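Local coordinates for Mll5499 protein (PDB 3BDE) that is of unknown function but belongs to the Dabb family of stress-responsive alpha/beta-barrel proteins, forming a homodimer of ferredoxin-like subunits, at residues Arg40-Ala45 against Phe96-Trp101; Val55-Leu61 against Gly73-Phe78. All blocks are in the same frame, centred on the assembly; numbering follows the deposited sequence.

Contact 1: Arg40-Ala45 against Phe96-Trp101; sequences RFLVDA and FVRDRW. With EDO (1,2-ethanediol), chain H; EDO (1,2-ethanediol), chain G.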
ATOM      1  N   ARG A  40     -10.115 -17.397  10.450  1.00 25.15           N
ATOM      2  CA  ARG A  40     -11.513 -17.274  10.042  1.00 23.79           C
ATOM      3  C   ARG A  40     -11.869 -15.888   9.503  1.00 21.90           C
ATOM      4  O   ARG A  40     -12.596 -15.786   8.499  1.00 20.07           O
ATOM      5  CB  ARG A  40     -12.379 -17.678  11.235  1.00 26.90           C
ATOM      6  CG  ARG A  40     -13.835 -17.891  11.025  1.00 30.06           C
ATOM      7  CD  ARG A  40     -14.279 -19.025  11.968  1.00 37.33           C
ATOM      8  NE  ARG A  40     -13.854 -18.727  13.337  1.00 39.05           N
ATOM      9  CZ  ARG A  40     -13.322 -19.573  14.234  1.00 42.56           C
ATOM     10  NH1 ARG A  40     -13.026 -20.848  13.954  1.00 44.00           N
ATOM     11  NH2 ARG A  40     -13.009 -19.096  15.443  1.00 42.47           N
ATOM     12  N   PHE A  41     -11.342 -14.827  10.131  1.00 19.35           N
ATOM     13  CA  PHE A  41     -11.572 -13.458   9.633  1.00 18.40           C
ATOM     14  C   PHE A  41     -10.993 -13.323   8.206  1.00 19.76           C
ATOM     15  O   PHE A  41     -11.671 -12.849   7.297  1.00 19.90           O
ATOM     16  CB  PHE A  41     -10.940 -12.401  10.561  1.00 18.68           C
ATOM     17  CG  PHE A  41     -11.102 -10.996  10.071  1.00 18.44           C
ATOM     18  CD1 PHE A  41     -10.152 -10.431   9.190  1.00 19.83           C
ATOM     19  CD2 PHE A  41     -12.198 -10.233  10.450  1.00 17.70           C
ATOM     20  CE1 PHE A  41     -10.309  -9.139   8.704  1.00 19.83           C
ATOM     21  CE2 PHE A  41     -12.371  -8.933   9.972  1.00 21.20           C
ATOM     22  CZ  PHE A  41     -11.431  -8.376   9.099  1.00 21.66           C
ATOM     23  N   LEU A  42      -9.753 -13.775   8.028  1.00 19.48           N
ATOM     24  CA  LEU A  42      -9.060 -13.686   6.739  1.00 16.74           C
ATOM     25  C   LEU A  42      -9.739 -14.540   5.616  1.00 17.24           C
ATOM     26  O   LEU A  42     -10.002 -14.054   4.490  1.00 17.44           O
ATOM     27  CB  LEU A  42      -7.588 -14.094   6.927  1.00 17.90           C
ATOM     28  CG  LEU A  42      -6.760 -13.194   7.851  1.00 18.83           C
ATOM     29  CD1 LEU A  42      -5.400 -13.814   8.112  1.00 20.94           C
ATOM     30  CD2 LEU A  42      -6.633 -11.764   7.271  1.00 17.70           C
ATOM     31  N   VAL A  43     -10.064 -15.783   5.959  1.00 16.84           N
ATOM     32  CA  VAL A  43     -10.725 -16.734   5.047  1.00 18.73           C
ATOM     33  C   VAL A  43     -12.098 -16.198   4.636  1.00 20.65           C
ATOM     34  O   VAL A  43     -12.383 -16.112   3.449  1.00 18.33           O
ATOM     35  CB  VAL A  43     -10.783 -18.160   5.653  1.00 19.62           C
ATOM     36  CG1 VAL A  43     -11.552 -19.122   4.771  1.00 18.51           C
ATOM     37  CG2 VAL A  43      -9.358 -18.670   5.869  1.00 17.87           C
ATOM     38  N   ASP A  44     -12.889 -15.740   5.609  1.00 18.48           N
ATOM     39  CA  ASP A  44     -14.234 -15.202   5.323  1.00 19.08           C
ATOM     40  C   ASP A  44     -14.211 -13.874   4.563  1.00 19.22           C
ATOM     41  O   ASP A  44     -15.026 -13.675   3.660  1.00 21.00           O
ATOM     42  CB  ASP A  44     -15.064 -15.074   6.594  1.00 19.79           C
ATOM     43  CG  ASP A  44     -15.293 -16.432   7.297  1.00 23.18           C
ATOM     44  OD1 ASP A  44     -15.077 -17.503   6.700  1.00 23.82           O
ATOM     45  OD2 ASP A  44     -15.660 -16.421   8.484  1.00 22.59           O
ATOM     46  N   ALA A  45     -13.286 -12.979   4.917  1.00 17.12           N
ATOM     47  CA  ALA A  45     -13.127 -11.691   4.206  1.00 18.76           C
ATOM     48  C   ALA A  45     -12.842 -11.915   2.715  1.00 17.56           C
ATOM     49  O   ALA A  45     -13.461 -11.283   1.834  1.00 17.33           O
ATOM     50  CB  ALA A  45     -11.995 -10.861   4.838  1.00 16.90           C
ATOM     51  N   PHE A  96     -20.416  -7.045   5.988  1.00 17.07           N
ATOM     52  CA  PHE A  96     -19.068  -7.394   6.434  1.00 14.45           C
ATOM     53  C   PHE A  96     -18.459  -6.354   7.381  1.00 14.72           C
ATOM     54  O   PHE A  96     -17.840  -6.726   8.390  1.00 15.08           O
ATOM     55  CB  PHE A  96     -18.117  -7.583   5.245  1.00 13.68           C
ATOM     56  CG  PHE A  96     -16.723  -7.890   5.656  1.00 14.01           C
ATOM     57  CD1 PHE A  96     -16.379  -9.159   6.138  1.00 13.00           C
ATOM     58  CD2 PHE A  96     -15.732  -6.886   5.601  1.00 20.44           C
ATOM     59  CE1 PHE A  96     -15.062  -9.421   6.555  1.00 21.12           C
ATOM     60  CE2 PHE A  96     -14.437  -7.149   6.019  1.00 22.41           C
ATOM     61  CZ  PHE A  96     -14.098  -8.412   6.487  1.00 20.13           C
ATOM     62  N   VAL A  97     -18.610  -5.074   7.045  1.00 17.45           N
ATOM     63  CA  VAL A  97     -18.057  -3.997   7.862  1.00 18.20           C
ATOM     64  C   VAL A  97     -18.744  -3.939   9.242  1.00 18.65           C
ATOM     65  O   VAL A  97     -18.085  -3.849  10.277  1.00 18.01           O
ATOM     66  CB  VAL A  97     -18.083  -2.629   7.156  1.00 18.14           C
ATOM     67  CG1 VAL A  97     -17.575  -1.538   8.097  1.00 13.65           C
ATOM     68  CG2 VAL A  97     -17.169  -2.650   5.922  1.00 15.50           C
ATOM     69  N   ARG A  98     -20.065  -4.034   9.239  1.00 18.27           N
ATOM     70  CA  ARG A  98     -20.824  -4.009  10.475  1.00 18.39           C
ATOM     71  C   ARG A  98     -20.570  -5.200  11.376  1.00 15.36           C
ATOM     72  O   ARG A  98     -20.366  -5.025  12.568  1.00 17.28           O
ATOM     73  CB  ARG A  98     -22.312  -3.972  10.163  1.00 15.79           C
ATOM     74  CG  ARG A  98     -23.256  -3.867  11.378  1.00 17.64           C
ATOM     75  CD  ARG A  98     -24.680  -3.907  10.860  1.00 22.55           C
ATOM     76  NE  ARG A  98     -24.951  -5.235  10.293  1.00 29.33           N
ATOM     77  CZ  ARG A  98     -25.668  -5.499   9.194  1.00 29.43           C
ATOM     78  NH1 ARG A  98     -26.260  -4.541   8.470  1.00 35.16           N
ATOM     79  NH2 ARG A  98     -25.776  -6.776   8.801  1.00 26.66           N
ATOM     80  N   ASP A  99     -20.604  -6.392  10.797  1.00 18.47           N
ATOM     81  CA  ASP A  99     -20.577  -7.652  11.534  1.00 18.64           C
ATOM     82  C   ASP A  99     -19.223  -8.281  11.795  1.00 18.63           C
ATOM     83  O   ASP A  99     -19.098  -9.067  12.750  1.00 15.81           O
ATOM     84  CB  ASP A  99     -21.472  -8.667  10.827  1.00 17.53           C
ATOM     85  CG  ASP A  99     -22.932  -8.218  10.742  1.00 21.26           C
ATOM     86  OD1 ASP A  99     -23.365  -7.372  11.534  1.00 17.14           O
ATOM     87  OD2 ASP A  99     -23.664  -8.758   9.903  1.00 21.33           O
ATOM     88  N   ARG A 100     -18.229  -7.950  10.964  1.00 17.09           N
ATOM     89  CA  ARG A 100     -16.883  -8.505  11.102  1.00 18.52           C
ATOM     90  C   ARG A 100     -15.805  -7.471  11.312  1.00 17.43           C
ATOM     91  O   ARG A 100     -15.022  -7.598  12.257  1.00 18.43           O
ATOM     92  CB  ARG A 100     -16.539  -9.340   9.878  1.00 18.50           C
ATOM     93  CG  ARG A 100     -17.559 -10.428   9.531  1.00 16.11           C
ATOM     94  CD  ARG A 100     -17.733 -11.487  10.604  1.00 17.18           C
ATOM     95  NE  ARG A 100     -16.559 -12.359  10.757  1.00 19.45           N
ATOM     96  CZ  ARG A 100     -16.316 -13.458  10.044  1.00 19.63           C
ATOM     97  NH1 ARG A 100     -17.082 -13.810   9.036  1.00 17.81           N
ATOM     98  NH2 ARG A 100     -15.246 -14.174  10.326  1.00 18.66           N
ATOM     99  N   TRP A 101     -15.774  -6.436  10.487  1.00 15.76           N
ATOM    100  CA  TRP A 101     -14.673  -5.453  10.577  1.00 14.71           C
ATOM    101  C   TRP A 101     -14.719  -4.676  11.891  1.00 17.02           C
ATOM    102  O   TRP A 101     -13.778  -4.746  12.687  1.00 18.50           O
ATOM    103  CB  TRP A 101     -14.691  -4.485   9.374  1.00 14.78           C
ATOM    104  CG  TRP A 101     -13.519  -3.617   9.315  1.00 17.85           C
ATOM    105  CD1 TRP A 101     -13.373  -2.430   9.923  1.00 18.92           C
ATOM    106  CD2 TRP A 101     -12.304  -3.861   8.596  1.00 17.33           C
ATOM    107  NE1 TRP A 101     -12.141  -1.904   9.655  1.00 19.64           N
ATOM    108  CE2 TRP A 101     -11.454  -2.758   8.840  1.00 20.53           C
ATOM    109  CE3 TRP A 101     -11.851  -4.899   7.773  1.00 19.59           C
ATOM    110  CZ2 TRP A 101     -10.156  -2.660   8.305  1.00 15.26           C
ATOM    111  CZ3 TRP A 101     -10.566  -4.800   7.223  1.00 17.46           C
ATOM    112  CH2 TRP A 101      -9.726  -3.692   7.510  1.00 19.63           C
TER
HETATM  113  C1  EDO H 107     -23.024 -10.000  14.665  1.00 31.36           C
HETATM  114  O1  EDO H 107     -22.895  -8.847  13.828  1.00 42.98           O
HETATM  115  C2  EDO H 107     -22.205 -11.129  14.109  1.00 31.01           C
HETATM  116  O2  EDO H 107     -20.846 -10.716  13.897  1.00 24.40           O
HETATM  117  C1  EDO G 106     -11.482 -20.567  18.315  1.00 46.49           C
HETATM  118  O1  EDO G 106     -11.991 -21.644  17.514  1.00 48.97           O
HETATM  119  C2  EDO G 106     -10.857 -21.015  19.636  1.00 51.89           C
HETATM  120  O2  EDO G 106     -10.240 -22.308  19.530  1.00 54.18           O
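Where F41 faces R100 and A45 faces F96, the helical segments 40-45 and 96-101 run nearly antiparallel, their directions 160° apart and their axes 11.7 Å from each other at closest approach. They illustrate how two helices of a ferredoxin-like fold can be joined by a salt bridge beside a cluster of aromatic side chains.

The salt bridge joins D44 and R100. R100, bent at chi2 and chi3, crosses the side chain of D44 at about a right angle and grips it end-on: both terminal nitrogens reach a single oxygen, NH2 lying 2.9 Å and NH1 3.0 Å from D44 OD2. That oxygen sits close to the guanidinium plane but is met on its anti side, the carboxylate plane being turned 70° from the guanidinium. R100 NE has a second acidic partner in E104, so the rotation of the guanidinium is restrained from two directions.

Beside it lies the aromatic cluster. With CG anti to the backbone N (chi1 178°), the F41 ring is carried across to F96, R100 and W101. Its edge does the touching: W101 CE3 and R100 O approach near the ring plane, W101 CE3 standing 3.7 Å from F41 CZ. F96 meets the same ring obliquely, with the two centroids 5.6 Å apart. Within segment 96-101 of helix 91-104, F96 O accepts from both R100 N and W101 N, the second bond marking a wider pi-type turn. One turn of helix beyond F41, the methyl CB of A45 rests 3.6 Å from F96 CZ.

Contact 2: Val55-Leu61 against Gly73-Phe78; sequences VTHFEQL and GFSMEF. With EDO (1,2-ethanediol), chain F.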
ATOM      1  N   VAL A  55     -14.834  -5.799  -7.970  1.00 17.08           N
ATOM      2  CA  VAL A  55     -13.595  -6.077  -7.224  1.00 16.59           C
ATOM      3  C   VAL A  55     -12.669  -6.875  -8.144  1.00 16.75           C
ATOM      4  O   VAL A  55     -13.070  -7.913  -8.658  1.00 16.86           O
ATOM      5  CB  VAL A  55     -13.859  -6.882  -5.921  1.00 14.90           C
ATOM      6  CG1 VAL A  55     -12.546  -7.413  -5.252  1.00 14.95           C
ATOM      7  CG2 VAL A  55     -14.656  -6.030  -4.953  1.00 14.73           C
ATOM      8  N   THR A  56     -11.456  -6.369  -8.354  1.00 17.99           N
ATOM      9  CA  THR A  56     -10.448  -7.084  -9.151  1.00 17.93           C
ATOM     10  C   THR A  56      -9.141  -7.189  -8.363  1.00 18.92           C
ATOM     11  O   THR A  56      -8.814  -6.315  -7.555  1.00 18.59           O
ATOM     12  CB  THR A  56     -10.180  -6.415 -10.514  1.00 21.47           C
ATOM     13  OG1 THR A  56      -9.483  -5.185 -10.335  1.00 23.72           O
ATOM     14  CG2 THR A  56     -11.473  -6.137 -11.250  1.00 20.73           C
ATOM     15  N   HIS A  57      -8.415  -8.274  -8.594  1.00 15.95           N
ATOM     16  CA  HIS A  57      -7.094  -8.505  -8.017  1.00 16.54           C
ATOM     17  C   HIS A  57      -7.099  -8.335  -6.498  1.00 16.79           C
ATOM     18  O   HIS A  57      -6.213  -7.682  -5.931  1.00 16.91           O
ATOM     19  CB  HIS A  57      -6.061  -7.576  -8.647  1.00 18.24           C
ATOM     20  CG  HIS A  57      -6.006  -7.644 -10.134  1.00 23.19           C
ATOM     21  ND1 HIS A  57      -5.678  -8.798 -10.811  1.00 33.07           N
ATOM     22  CD2 HIS A  57      -6.225  -6.700 -11.075  1.00 27.11           C
ATOM     23  CE1 HIS A  57      -5.703  -8.561 -12.112  1.00 31.92           C
ATOM     24  NE2 HIS A  57      -6.027  -7.293 -12.297  1.00 28.73           N
ATOM     25  N   PHE A  58      -8.112  -8.912  -5.852  1.00 15.50           N
ATOM     26  CA  PHE A  58      -8.186  -8.915  -4.396  1.00 15.92           C
ATOM     27  C   PHE A  58      -7.021  -9.766  -3.850  1.00 18.35           C
ATOM     28  O   PHE A  58      -6.891 -10.948  -4.215  1.00 18.89           O
ATOM     29  CB  PHE A  58      -9.515  -9.474  -3.906  1.00 18.08           C
ATOM     30  CG  PHE A  58      -9.662  -9.434  -2.408  1.00 16.38           C
ATOM     31  CD1 PHE A  58      -9.242 -10.513  -1.632  1.00 20.36           C
ATOM     32  CD2 PHE A  58     -10.196  -8.305  -1.772  1.00 18.27           C
ATOM     33  CE1 PHE A  58      -9.354 -10.471  -0.244  1.00 21.94           C
ATOM     34  CE2 PHE A  58     -10.304  -8.262  -0.383  1.00 24.46           C
ATOM     35  CZ  PHE A  58      -9.885  -9.361   0.374  1.00 21.70           C
ATOM     36  N   GLU A  59      -6.193  -9.150  -2.999  1.00 17.91           N
ATOM     37  CA  GLU A  59      -5.043  -9.830  -2.397  0.50 18.66           C
ATOM     38  C   GLU A  59      -5.006  -9.639  -0.892  1.00 16.69           C
ATOM     39  O   GLU A  59      -5.270  -8.549  -0.396  1.00 15.70           O
ATOM     40  CB  GLU A  59      -3.729  -9.353  -3.023  0.50 19.48           C
ATOM     41  CG  GLU A  59      -3.594  -9.704  -4.495  0.50 21.94           C
ATOM     42  CD  GLU A  59      -2.240  -9.362  -5.106  0.50 22.75           C
ATOM     43  OE1 GLU A  59      -1.285  -9.048  -4.367  0.50 19.09           O
ATOM     44  OE2 GLU A  59      -2.138  -9.423  -6.347  0.50 23.17           O
ATOM     45  N   GLN A  60      -4.686 -10.727  -0.181  1.00 17.00           N
ATOM     46  CA  GLN A  60      -4.492 -10.682   1.260  1.00 16.96           C
ATOM     47  C   GLN A  60      -2.997 -10.729   1.445  1.00 17.17           C
ATOM     48  O   GLN A  60      -2.312 -11.590   0.862  1.00 15.32           O
ATOM     49  CB  GLN A  60      -5.175 -11.832   1.959  1.00 20.29           C
ATOM     50  CG  GLN A  60      -6.674 -11.721   1.799  1.00 20.11           C
ATOM     51  CD  GLN A  60      -7.394 -12.759   2.578  1.00 21.58           C
ATOM     52  OE1 GLN A  60      -7.043 -13.931   2.502  1.00 21.72           O
ATOM     53  NE2 GLN A  60      -8.450 -12.348   3.321  1.00 17.02           N
ATOM     54  N   LEU A  61      -2.520  -9.868   2.338  1.00 16.13           N
ATOM     55  CA  LEU A  61      -1.109  -9.660   2.555  1.00 15.29           C
ATOM     56  C   LEU A  61      -0.738  -9.673   4.020  1.00 15.14           C
ATOM     57  O   LEU A  61      -1.576  -9.350   4.874  1.00 17.72           O
ATOM     58  CB  LEU A  61      -0.750  -8.295   1.969  1.00 17.36           C
ATOM     59  CG  LEU A  61      -1.112  -8.047   0.488  1.00 19.31           C
ATOM     60  CD1 LEU A  61      -1.089  -6.582   0.151  1.00 22.42           C
ATOM     61  CD2 LEU A  61      -0.232  -8.891  -0.450  1.00 10.61           C
ATOM     62  N   GLY A  73      -2.693  -6.716   5.407  1.00 15.15           N
ATOM     63  CA  GLY A  73      -3.282  -5.795   4.466  1.00 16.93           C
ATOM     64  C   GLY A  73      -4.227  -6.473   3.490  1.00 15.07           C
ATOM     65  O   GLY A  73      -4.104  -7.681   3.222  1.00 15.33           O
ATOM     66  N   PHE A  74      -5.205  -5.708   2.994  1.00 14.62           N
ATOM     67  CA  PHE A  74      -6.006  -6.148   1.848  1.00 14.69           C
ATOM     68  C   PHE A  74      -5.764  -5.098   0.771  1.00 16.33           C
ATOM     69  O   PHE A  74      -5.663  -3.904   1.083  1.00 15.46           O
ATOM     70  CB  PHE A  74      -7.527  -6.210   2.099  1.00 14.41           C
ATOM     71  CG  PHE A  74      -7.977  -7.177   3.145  1.00 11.73           C
ATOM     72  CD1 PHE A  74      -7.277  -8.350   3.469  1.00 16.64           C
ATOM     73  CD2 PHE A  74      -9.234  -6.985   3.710  1.00 16.17           C
ATOM     74  CE1 PHE A  74      -7.802  -9.258   4.414  1.00 23.33           C
ATOM     75  CE2 PHE A  74      -9.775  -7.876   4.629  1.00 16.21           C
ATOM     76  CZ  PHE A  74      -9.066  -9.014   4.984  1.00 15.22           C
ATOM     77  N   SER A  75      -5.602  -5.559  -0.462  1.00 15.59           N
ATOM     78  CA  SER A  75      -5.414  -4.731  -1.638  1.00 14.41           C
ATOM     79  C   SER A  75      -6.365  -5.208  -2.716  1.00 15.08           C
ATOM     80  O   SER A  75      -6.601  -6.399  -2.847  1.00 15.92           O
ATOM     81  CB  SER A  75      -3.982  -4.837  -2.135  1.00 15.71           C
ATOM     82  OG  SER A  75      -3.789  -4.041  -3.263  1.00 21.64           O
HETATM   83  N   MSE A  76      -6.933  -4.270  -3.458  1.00 16.87           N
HETATM   84  CA  MSE A  76      -7.801  -4.598  -4.612  1.00 15.44           C
HETATM   85  C   MSE A  76      -7.820  -3.390  -5.540  1.00 16.36           C
HETATM   86  O   MSE A  76      -7.524  -2.264  -5.128  1.00 15.22           O
HETATM   87  CB  MSE A  76      -9.217  -4.971  -4.136  1.00 16.93           C
HETATM   88  CG  MSE A  76     -10.011  -3.805  -3.560  1.00 17.38           C
HETATM   89 SE   MSE A  76     -11.361  -4.361  -2.304  0.75 16.03          SE
HETATM   90  CE  MSE A  76     -10.250  -4.730  -0.731  1.00 11.00           C
ATOM     91  N   GLU A  77      -8.311  -3.607  -6.751  1.00 16.09           N
ATOM     92  CA  GLU A  77      -8.392  -2.554  -7.763  1.00 17.74           C
ATOM     93  C   GLU A  77      -9.798  -2.454  -8.343  1.00 16.49           C
ATOM     94  O   GLU A  77     -10.493  -3.471  -8.501  1.00 16.44           O
ATOM     95  CB  GLU A  77      -7.389  -2.819  -8.863  1.00 18.46           C
ATOM     96  CG  GLU A  77      -5.935  -2.712  -8.325  1.00 18.15           C
ATOM     97  CD  GLU A  77      -4.877  -2.933  -9.377  1.00 25.32           C
ATOM     98  OE1 GLU A  77      -5.184  -3.075 -10.571  1.00 27.70           O
ATOM     99  OE2 GLU A  77      -3.706  -2.971  -8.998  1.00 25.40           O
ATOM    100  N   PHE A  78     -10.181  -1.217  -8.626  1.00 14.69           N
ATOM    101  CA  PHE A  78     -11.475  -0.867  -9.230  1.00 14.07           C
ATOM    102  C   PHE A  78     -11.181  -0.115 -10.521  1.00 12.78           C
ATOM    103  O   PHE A  78     -10.188   0.624 -10.615  1.00 14.55           O
ATOM    104  CB  PHE A  78     -12.320   0.004  -8.279  1.00 12.56           C
ATOM    105  CG  PHE A  78     -12.666  -0.688  -7.013  1.00 17.62           C
ATOM    106  CD1 PHE A  78     -13.672  -1.646  -6.998  1.00 13.75           C
ATOM    107  CD2 PHE A  78     -11.963  -0.420  -5.834  1.00 17.08           C
ATOM    108  CE1 PHE A  78     -14.004  -2.305  -5.866  1.00 13.10           C
ATOM    109  CE2 PHE A  78     -12.271  -1.106  -4.687  1.00 19.34           C
ATOM    110  CZ  PHE A  78     -13.297  -2.047  -4.700  1.00 13.11           C
TER
HETATM  111  C1  EDO F 105      -9.204 -10.055 -11.545  1.00 27.60           C
HETATM  112  O1  EDO F 105     -10.009 -10.125 -10.375  1.00 26.00           O
HETATM  113  C2  EDO F 105      -8.658 -11.449 -11.760  1.00 28.95           C
HETATM  114  O2  EDO F 105      -7.516 -11.817 -10.954  1.00 19.84           O
HETATM  115  O   HOH W   1      -4.296  -5.873  -5.327  1.00 22.88           O
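F58 comes over one face of the F74 ring: its CZ stands 4.0 Å from F74 CG, displaced toward the rim, and the two ring planes lie oblique at 50°. Q60 approaches F74 differently. Its extended chain runs alongside the ring, pointing the same way, with the amide plane 23° from the ring plane and NE2 3.3 Å from F74 CE1; that same NE2 is hydrogen-bonded to L42 O. Cutting F74 back to an alanine is likely to open a gap under F58 CZ and to leave the Q60 amide without the ring that flanks it.

M76, a selenomethionine, meets F58 at its edge in a Met-aromatic contact. The bend at chi3 carries the methyl CE round to 3.5 Å from F58 CE2. Farther along, V55 and F78 lie side by side, V55 CG2 against F78 CE1.

F58, Q60, F74, M76 and F78 lie on the helix-facing side of a beta hairpin whose strand 58-63 is an outermost strand of the chain's four-stranded antiparallel sheet, in the ferredoxin-like fold. T56-E77, E59-S75 and L61-G73 are hydrogen-bonded pairs and Q60-F74 a non-hydrogen-bonded one, with a beta bulge shifting the register between T56 and E59. L61 also pairs with a strand of the second subunit, so the sheet continues across the dimer.

On the other face E77 OE2 forms a salt bridge with R22 of its own chain; E59, in one of two conformers, meets R22 of the second subunit, a less certain pairing. At the bulge, a water donates to H57 O and also bonds S75 OG. E77 O is held twice, by T56 N at 3.1 Å and by T56 OG1, which lies 2.7 Å away and above the carbonyl plane.

How the contacts relate
From the N terminus, strand 21-29 leads into helix 36-50, which supplies the first half of contact 1. The hairpin follows: strands 58-63 and 72-78 are paired by contact 2, which closes a short loop of 11 residues. The chain then passes through helix 81-88 to helix 91-104, where contact 1 closes a much longer loop of 50 residues. Both segments of contact 2 therefore fall in the chain between the two segments of contact 1, and the two do not cross. Contact 1 joins helix to helix, contact 2 strand to strand, and the layers meet directly: F41 and A45 of helix 36-50 both rest on F74, tying helix pair and hairpin into one core.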